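Local coordinates for protein putative 4-Hydroxy-2-oxoglutarate aldolase / 2-dehydro-3-deoxyphosphogluconate aldolase (PDB 3LM7) that is a putative aldolase of the KDGP aldolase family, with a TIM-barrel-type fold, whose precise function is not established, at residues V145-A150 / R177-A182; G194-D199 / P218-S223. One frame throughout, in Å; residues are numbered along the deposited sequence.

Contact 1. Residues V145-A150 / R177-A182; sequences VPVTTA and RFVAEA
The Phe178 ring meets Val147 at its edge: Val147 CB lies in the ring plane, 3.9 Å from CE2, and within this pair of segments neither face is used. The ring reaches that position because CG stands anti to the backbone N (chi1 -171°), which carries CD2 and CE2 across the gap although the CA–CB bond runs roughly along it; the two side chains pass in opposite directions. Both branches of Val147 meet the other helix. Its CG1, anti to the backbone N (chi1 171°), presses on the methyl of Ala182 at 3.5 Å from CB, and this is the tightest approach here. The other branch, CG2, sits 4.0 Å from CG2 of Val179, the two valine side chains crossing at about a right angle. All of this is apolar, helix against helix: 147-156 and 173-185 belong to the helical layer outside the parallel sheet of a TIM-barrel chain. Pro146 takes the N-cap position of the first helix, and its O accepts from Ala150 N (2.9 Å) in the opening turn. Val147 is the first helical residue, and its CB points toward helix 173-185. Thr148 joins only at the margin, with CG2 4.4 Å from Ala182 CB. Beyond the two segments, Val147 also touches Val129 of strand 128-130 and Val179 packs on Leu190 of strand 189-192, while the Phe178 side chain touches Val126.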
ATOM      1  N   VAL A 145      18.341  18.503   0.253  1.00  8.11           N
ATOM      2  CA  VAL A 145      18.844  17.132   0.319  1.00  7.51           C
ATOM      3  C   VAL A 145      18.111  16.311  -0.712  1.00  7.28           C
ATOM      4  O   VAL A 145      17.087  16.713  -1.248  1.00  8.00           O
ATOM      5  CB  VAL A 145      18.695  16.498   1.740  1.00  7.20           C
ATOM      6  CG1 VAL A 145      19.235  17.415   2.839  1.00  7.56           C
ATOM      7  CG2 VAL A 145      17.163  16.118   2.028  1.00  5.53           C
ATOM      8  N   PRO A 146      18.645  15.140  -1.006  1.00  6.78           N
ATOM      9  CA  PRO A 146      17.983  14.305  -2.000  1.00  6.61           C
ATOM     10  C   PRO A 146      16.636  13.835  -1.480  1.00  7.61           C
ATOM     11  O   PRO A 146      16.485  13.582  -0.290  1.00  5.21           O
ATOM     12  CB  PRO A 146      18.957  13.107  -2.164  1.00  7.21           C
ATOM     13  CG  PRO A 146      20.357  13.710  -1.748  1.00  4.71           C
ATOM     14  CD  PRO A 146      20.034  14.740  -0.680  1.00  6.50           C
ATOM     15  N   VAL A 147      15.662  13.712  -2.375  1.00  7.28           N
ATOM     16  CA  VAL A 147      14.327  13.222  -1.977  1.00  8.15           C
ATOM     17  C   VAL A 147      14.414  11.897  -1.204  1.00  8.92           C
ATOM     18  O   VAL A 147      13.761  11.776  -0.125  1.00  8.12           O
ATOM     19  CB  VAL A 147      13.347  13.133  -3.204  1.00  7.58           C
ATOM     20  CG1 VAL A 147      12.017  12.415  -2.832  1.00  7.42           C
ATOM     21  CG2 VAL A 147      13.125  14.600  -3.772  1.00  7.68           C
ATOM     22  N   THR A 148      15.148  10.912  -1.748  1.00  9.07           N
ATOM     23  CA  THR A 148      15.215   9.604  -1.104  1.00  8.93           C
ATOM     24  C   THR A 148      15.787   9.723   0.316  1.00  7.87           C
ATOM     25  O   THR A 148      15.340   9.026   1.318  1.00  7.74           O
ATOM     26  CB  THR A 148      16.071   8.630  -1.929  1.00 11.68           C
ATOM     27  OG1 THR A 148      17.343   9.272  -2.304  1.00 13.59           O
ATOM     28  CG2 THR A 148      15.230   8.202  -3.171  1.00 10.78           C
ATOM     29  N   THR A 149      16.788  10.578   0.425  1.00  6.19           N
ATOM     30  CA  THR A 149      17.386  10.796   1.776  1.00  6.27           C
ATOM     31  C   THR A 149      16.376  11.463   2.704  1.00  6.13           C
ATOM     32  O   THR A 149      16.278  11.043   3.859  1.00  5.92           O
ATOM     33  CB  THR A 149      18.663  11.643   1.661  1.00  7.01           C
ATOM     34  OG1 THR A 149      19.515  11.023   0.657  1.00  5.63           O
ATOM     35  CG2 THR A 149      19.414  11.682   3.065  1.00  7.02           C
ATOM     36  N   ALA A 150      15.602  12.470   2.241  1.00  5.39           N
ATOM     37  CA  ALA A 150      14.578  13.106   3.120  1.00  4.93           C
ATOM     38  C   ALA A 150      13.535  12.106   3.534  1.00  5.55           C
ATOM     39  O   ALA A 150      13.141  12.092   4.697  1.00  4.94           O
ATOM     40  CB  ALA A 150      13.877  14.337   2.408  1.00  6.68           C
ATOM     41  N   ARG A 177       6.226  15.113  -9.315  1.00  6.66           N
ATOM     42  CA  ARG A 177       6.124  13.814  -9.915  1.00  8.44           C
ATOM     43  C   ARG A 177       7.289  12.933  -9.397  1.00  8.06           C
ATOM     44  O   ARG A 177       7.140  11.737  -9.114  1.00  8.92           O
ATOM     45  CB  ARG A 177       6.170  13.933 -11.459  1.00  8.14           C
ATOM     46  CG  ARG A 177       5.943  12.523 -12.124  1.00 14.86           C
ATOM     47  CD  ARG A 177       5.915  12.574 -13.686  1.00 24.10           C
ATOM     48  NE  ARG A 177       5.216  13.772 -14.196  1.00 29.83           N
ATOM     49  CZ  ARG A 177       5.823  14.896 -14.625  1.00 33.77           C
ATOM     50  NH1 ARG A 177       7.196  15.041 -14.657  1.00 31.59           N
ATOM     51  NH2 ARG A 177       5.052  15.891 -15.039  1.00 35.32           N
ATOM     52  N   PHE A 178       8.460  13.553  -9.335  1.00  6.53           N
ATOM     53  CA  PHE A 178       9.641  12.868  -8.838  1.00  7.25           C
ATOM     54  C   PHE A 178       9.401  12.405  -7.411  1.00  6.66           C
ATOM     55  O   PHE A 178       9.771  11.280  -7.074  1.00  9.51           O
ATOM     56  CB  PHE A 178      10.871  13.796  -8.904  1.00  7.10           C
ATOM     57  CG  PHE A 178      12.174  13.071  -8.612  1.00  7.55           C
ATOM     58  CD1 PHE A 178      12.989  12.635  -9.631  1.00 11.68           C
ATOM     59  CD2 PHE A 178      12.564  12.825  -7.279  1.00  8.31           C
ATOM     60  CE1 PHE A 178      14.209  11.936  -9.312  1.00 12.79           C
ATOM     61  CE2 PHE A 178      13.786  12.153  -6.981  1.00 11.11           C
ATOM     62  CZ  PHE A 178      14.598  11.720  -7.985  1.00 11.22           C
ATOM     63  N   VAL A 179       8.888  13.276  -6.567  1.00  6.20           N
ATOM     64  CA  VAL A 179       8.612  12.915  -5.141  1.00  4.68           C
ATOM     65  C   VAL A 179       7.637  11.732  -5.076  1.00  4.69           C
ATOM     66  O   VAL A 179       7.821  10.813  -4.251  1.00  5.34           O
ATOM     67  CB  VAL A 179       8.071  14.123  -4.376  1.00  5.44           C
ATOM     68  CG1 VAL A 179       7.520  13.777  -2.987  1.00  2.80           C
ATOM     69  CG2 VAL A 179       9.244  15.220  -4.191  1.00  4.99           C
ATOM     70  N   ALA A 180       6.596  11.798  -5.916  1.00  6.75           N
ATOM     71  CA  ALA A 180       5.616  10.723  -6.005  1.00  7.30           C
ATOM     72  C   ALA A 180       6.274   9.386  -6.379  1.00  7.72           C
ATOM     73  O   ALA A 180       6.008   8.343  -5.745  1.00  5.75           O
ATOM     74  CB  ALA A 180       4.494  11.119  -6.998  1.00  6.03           C
ATOM     75  N   GLU A 181       7.176   9.394  -7.366  1.00  8.11           N
ATOM     76  CA  GLU A 181       7.855   8.117  -7.766  1.00  7.95           C
ATOM     77  C   GLU A 181       8.762   7.576  -6.663  1.00  7.56           C
ATOM     78  O   GLU A 181       8.781   6.358  -6.415  1.00  5.74           O
ATOM     79  CB  GLU A 181       8.647   8.313  -9.054  1.00  9.45           C
ATOM     80  CG  GLU A 181       7.805   9.119  -9.977  1.00 15.82           C
ATOM     81  CD  GLU A 181       7.592   8.521 -11.266  1.00 30.40           C
ATOM     82  OE1 GLU A 181       7.075   7.348 -11.195  1.00 35.69           O
ATOM     83  OE2 GLU A 181       7.893   9.232 -12.316  1.00 28.24           O
ATOM     84  N   ALA A 182       9.405   8.512  -5.940  1.00  5.67           N
ATOM     85  CA  ALA A 182      10.272   8.137  -4.829  1.00  5.38           C
ATOM     86  C   ALA A 182       9.430   7.599  -3.620  1.00  4.98           C
ATOM     87  O   ALA A 182       9.793   6.566  -2.970  1.00  5.39           O
ATOM     88  CB  ALA A 182      11.155   9.382  -4.423  1.00  6.28           C
TER

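Contact 2. Residues G194-D199 / P218-S223; sequences GGIDLD and PHIYSS
From CB outward, the Ile196 side chain runs beside the carbonyl of His219. CB is 3.7 Å and CG1 4.0 Å from His219 O, and the terminal CD1 lies 3.5 Å from the same oxygen and 4.3 Å from Pro218 CB. CG1 is anti to the carbonyl carbon (chi1 -66°) and the chain is extended at chi2 -179°, so the tip reaches toward Pro218, while the CG2 branch turns to Ile220 CG1, the two side chains crossing at about a right angle. His219 O is not left to aliphatic carbons alone: water 1 donates to it and accepts from Gly194 N and, over a longer bond, Ile196 N. Residues 194-199 form the loop from strand 189-192 to helix 201-211, and Ile196 also packs on Phe201 and Ile204 of that helix. Backbone hydrogen bonds join Pro218 and Ile220 to Asn18 of strand 17-20 and His219 to Pro192 of strand 189-192, so 218-220 bridges these strands, consistent with the closing position of a TIM barrel; Ser222 and Ser223 begin a 3-10 turn. The main polar tie is Ser223 OG, which donates to Ile196 O at 2.8 Å, in the carbonyl plane and on a lone pair, with a C=O...O angle of 141°. Water 2 gives that oxygen a second donor and accepts from Tyr221 N. Asp197 CB abuts Ser223 CB at 3.5 Å, but its OD1 accepts from Asp199 N in an Asx turn, met from above the carboxylate plane. His219 ND1 and Tyr221 OH share a short hydrogen bond of 2.5 Å; NE2 bonds Glu191 OE1.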
ATOM      1  N   GLY A 194      -1.166  22.926  -1.384  1.00 10.59           N
ATOM      2  CA  GLY A 194      -0.873  24.288  -1.810  1.00 10.21           C
ATOM      3  C   GLY A 194      -1.369  24.557  -3.203  1.00 10.93           C
ATOM      4  O   GLY A 194      -0.825  24.037  -4.172  1.00 11.92           O
ATOM      5  N   GLY A 195      -2.437  25.333  -3.308  1.00 10.53           N
ATOM      6  CA  GLY A 195      -2.944  25.740  -4.635  1.00 11.87           C
ATOM      7  C   GLY A 195      -3.795  24.695  -5.343  1.00 11.22           C
ATOM      8  O   GLY A 195      -4.007  24.794  -6.558  1.00 12.57           O
ATOM      9  N   ILE A 196      -4.297  23.693  -4.605  1.00  9.19           N
ATOM     10  CA  ILE A 196      -5.114  22.631  -5.217  1.00  8.88           C
ATOM     11  C   ILE A 196      -6.523  23.212  -5.287  1.00  8.31           C
ATOM     12  O   ILE A 196      -6.980  23.874  -4.358  1.00 10.13           O
ATOM     13  CB  ILE A 196      -5.079  21.311  -4.402  1.00  8.62           C
ATOM     14  CG1 ILE A 196      -3.597  20.707  -4.458  1.00  7.50           C
ATOM     15  CG2 ILE A 196      -6.098  20.335  -4.944  1.00  9.20           C
ATOM     16  CD1 ILE A 196      -3.457  19.329  -3.683  1.00 13.39           C
ATOM     17  N   ASP A 197      -7.170  23.036  -6.426  1.00 10.25           N
ATOM     18  CA  ASP A 197      -8.551  23.499  -6.544  1.00  9.85           C
ATOM     19  C   ASP A 197      -9.345  22.421  -7.248  1.00 10.26           C
ATOM     20  O   ASP A 197      -8.812  21.372  -7.541  1.00  9.50           O
ATOM     21  CB  ASP A 197      -8.650  24.892  -7.234  1.00 10.91           C
ATOM     22  CG  ASP A 197      -8.096  24.895  -8.640  1.00 11.94           C
ATOM     23  OD1 ASP A 197      -8.125  23.856  -9.306  1.00 10.41           O
ATOM     24  OD2 ASP A 197      -7.592  25.947  -9.035  1.00 12.32           O
ATOM     25  N   LEU A 198     -10.625  22.684  -7.564  1.00  9.59           N
ATOM     26  CA  LEU A 198     -11.428  21.616  -8.157  1.00  9.10           C
ATOM     27  C   LEU A 198     -11.009  21.273  -9.574  1.00  9.09           C
ATOM     28  O   LEU A 198     -11.347  20.189 -10.057  1.00  9.75           O
ATOM     29  CB  LEU A 198     -12.933  22.044  -8.156  1.00  9.62           C
ATOM     30  CG  LEU A 198     -13.525  22.283  -6.763  1.00 13.11           C
ATOM     31  CD1 LEU A 198     -14.978  22.791  -6.856  1.00 11.08           C
ATOM     32  CD2 LEU A 198     -13.460  20.956  -5.920  1.00 11.76           C
ATOM     33  N   ASP A 199     -10.298  22.184 -10.229  1.00 10.20           N
ATOM     34  CA  ASP A 199      -9.887  21.966 -11.649  1.00 10.20           C
ATOM     35  C   ASP A 199      -8.537  21.262 -11.808  1.00 10.23           C
ATOM     36  O   ASP A 199      -8.271  20.644 -12.850  1.00 11.42           O
ATOM     37  CB  ASP A 199      -9.889  23.293 -12.393  1.00  9.76           C
ATOM     38  CG  ASP A 199     -11.298  23.851 -12.570  1.00 12.08           C
ATOM     39  OD1 ASP A 199     -12.293  23.057 -12.708  1.00 11.64           O
ATOM     40  OD2 ASP A 199     -11.391  25.097 -12.578  1.00 14.56           O
ATOM     41  N   PRO A 218      -4.560  14.405  -0.199  1.00  8.19           N
ATOM     42  CA  PRO A 218      -4.407  15.751  -0.775  1.00  7.59           C
ATOM     43  C   PRO A 218      -5.059  16.767   0.141  1.00  8.21           C
ATOM     44  O   PRO A 218      -6.084  16.440   0.758  1.00  9.56           O
ATOM     45  CB  PRO A 218      -5.186  15.667  -2.095  1.00  6.15           C
ATOM     46  CG  PRO A 218      -6.201  14.624  -1.886  1.00  6.49           C
ATOM     47  CD  PRO A 218      -5.504  13.561  -0.968  1.00  8.42           C
ATOM     48  N   HIS A 219      -4.504  17.979   0.215  1.00  6.30           N
ATOM     49  CA  HIS A 219      -5.079  19.008   1.056  1.00  7.88           C
ATOM     50  C   HIS A 219      -5.729  20.040   0.168  1.00  8.28           C
ATOM     51  O   HIS A 219      -5.106  20.453  -0.788  1.00  8.92           O
ATOM     52  CB  HIS A 219      -3.966  19.688   1.879  1.00  7.31           C
ATOM     53  CG  HIS A 219      -3.379  18.784   2.908  1.00  7.49           C
ATOM     54  ND1 HIS A 219      -3.337  19.124   4.240  1.00  8.94           N
ATOM     55  CD2 HIS A 219      -2.835  17.543   2.810  1.00  6.71           C
ATOM     56  CE1 HIS A 219      -2.760  18.140   4.922  1.00  9.17           C
ATOM     57  NE2 HIS A 219      -2.424  17.181   4.080  1.00  7.84           N
ATOM     58  N   ILE A 220      -6.966  20.438   0.495  1.00  8.08           N
ATOM     59  CA  ILE A 220      -7.694  21.420  -0.321  1.00  9.38           C
ATOM     60  C   ILE A 220      -8.309  22.475   0.587  1.00  7.84           C
ATOM     61  O   ILE A 220      -9.153  22.179   1.389  1.00  9.03           O
ATOM     62  CB  ILE A 220      -8.813  20.772  -1.199  1.00  9.57           C
ATOM     63  CG1 ILE A 220      -8.355  19.426  -1.820  1.00  9.55           C
ATOM     64  CG2 ILE A 220      -9.240  21.785  -2.281  1.00 12.70           C
ATOM     65  CD1 ILE A 220      -8.519  18.194  -0.867  1.00  7.64           C
ATOM     66  N   TYR A 221      -7.811  23.689   0.486  1.00  9.15           N
ATOM     67  CA  TYR A 221      -8.041  24.714   1.488  1.00 11.83           C
ATOM     68  C   TYR A 221      -8.792  25.882   0.814  1.00 12.99           C
ATOM     69  O   TYR A 221      -9.923  25.701   0.412  1.00 13.48           O
ATOM     70  CB  TYR A 221      -6.717  25.174   2.094  1.00 13.78           C
ATOM     71  CG  TYR A 221      -5.988  24.114   2.925  1.00 13.10           C
ATOM     72  CD1 TYR A 221      -6.669  23.063   3.556  1.00 19.30           C
ATOM     73  CD2 TYR A 221      -4.636  24.203   3.118  1.00 18.97           C
ATOM     74  CE1 TYR A 221      -5.974  22.064   4.327  1.00 14.66           C
ATOM     75  CE2 TYR A 221      -3.941  23.262   3.936  1.00 15.95           C
ATOM     76  CZ  TYR A 221      -4.625  22.213   4.522  1.00 15.41           C
ATOM     77  OH  TYR A 221      -3.919  21.334   5.326  1.00 18.24           O
ATOM     78  N   SER A 222      -8.156  27.043   0.634  1.00 14.24           N
ATOM     79  CA  SER A 222      -8.965  28.247   0.380  1.00 15.28           C
ATOM     80  C   SER A 222      -9.806  28.177  -0.913  1.00 14.85           C
ATOM     81  O   SER A 222     -10.805  28.869  -1.006  1.00 13.35           O
ATOM     82  CB  SER A 222      -8.077  29.511   0.372  1.00 15.57           C
ATOM     83  OG  SER A 222      -7.192  29.434  -0.725  1.00 18.40           O
ATOM     84  N   SER A 223      -9.397  27.379  -1.916  1.00 13.77           N
ATOM     85  CA  SER A 223     -10.122  27.303  -3.150  1.00 13.44           C
ATOM     86  C   SER A 223     -11.560  26.719  -2.942  1.00 13.06           C
ATOM     87  O   SER A 223     -12.429  26.869  -3.788  1.00 12.69           O
ATOM     88  CB  SER A 223      -9.358  26.401  -4.119  1.00 14.05           C
ATOM     89  OG  SER A 223      -9.335  25.109  -3.563  1.00 12.62           O
TER
HETATM   90  O   HOH W   1      -3.897  22.789  -1.500  1.00 11.89           O
HETATM   91  O   HOH W   2      -6.122  24.633  -1.734  1.00 14.64           O

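How the contacts relate
Contact 1 closes before contact 2 opens along the chain. Their centres are 22 Å apart and their nearest atoms about 12 Å, so they do not touch. What joins them is strand 189-192 of the parallel sheet: it follows helix 173-185 of contact 1 and leads into the loop that opens contact 2, whose residues 218-220 lie between strands 189-192 and 17-20. Contact 1 thus belongs to the outer helical layer, and contact 2 to the strand ends and loops where the barrel closes. Between them stands helix 201-211, whose Ala211 is touched by Ala180 and Glu181. The side chain of Ala182 lies about 9 Å from a bound potassium ion.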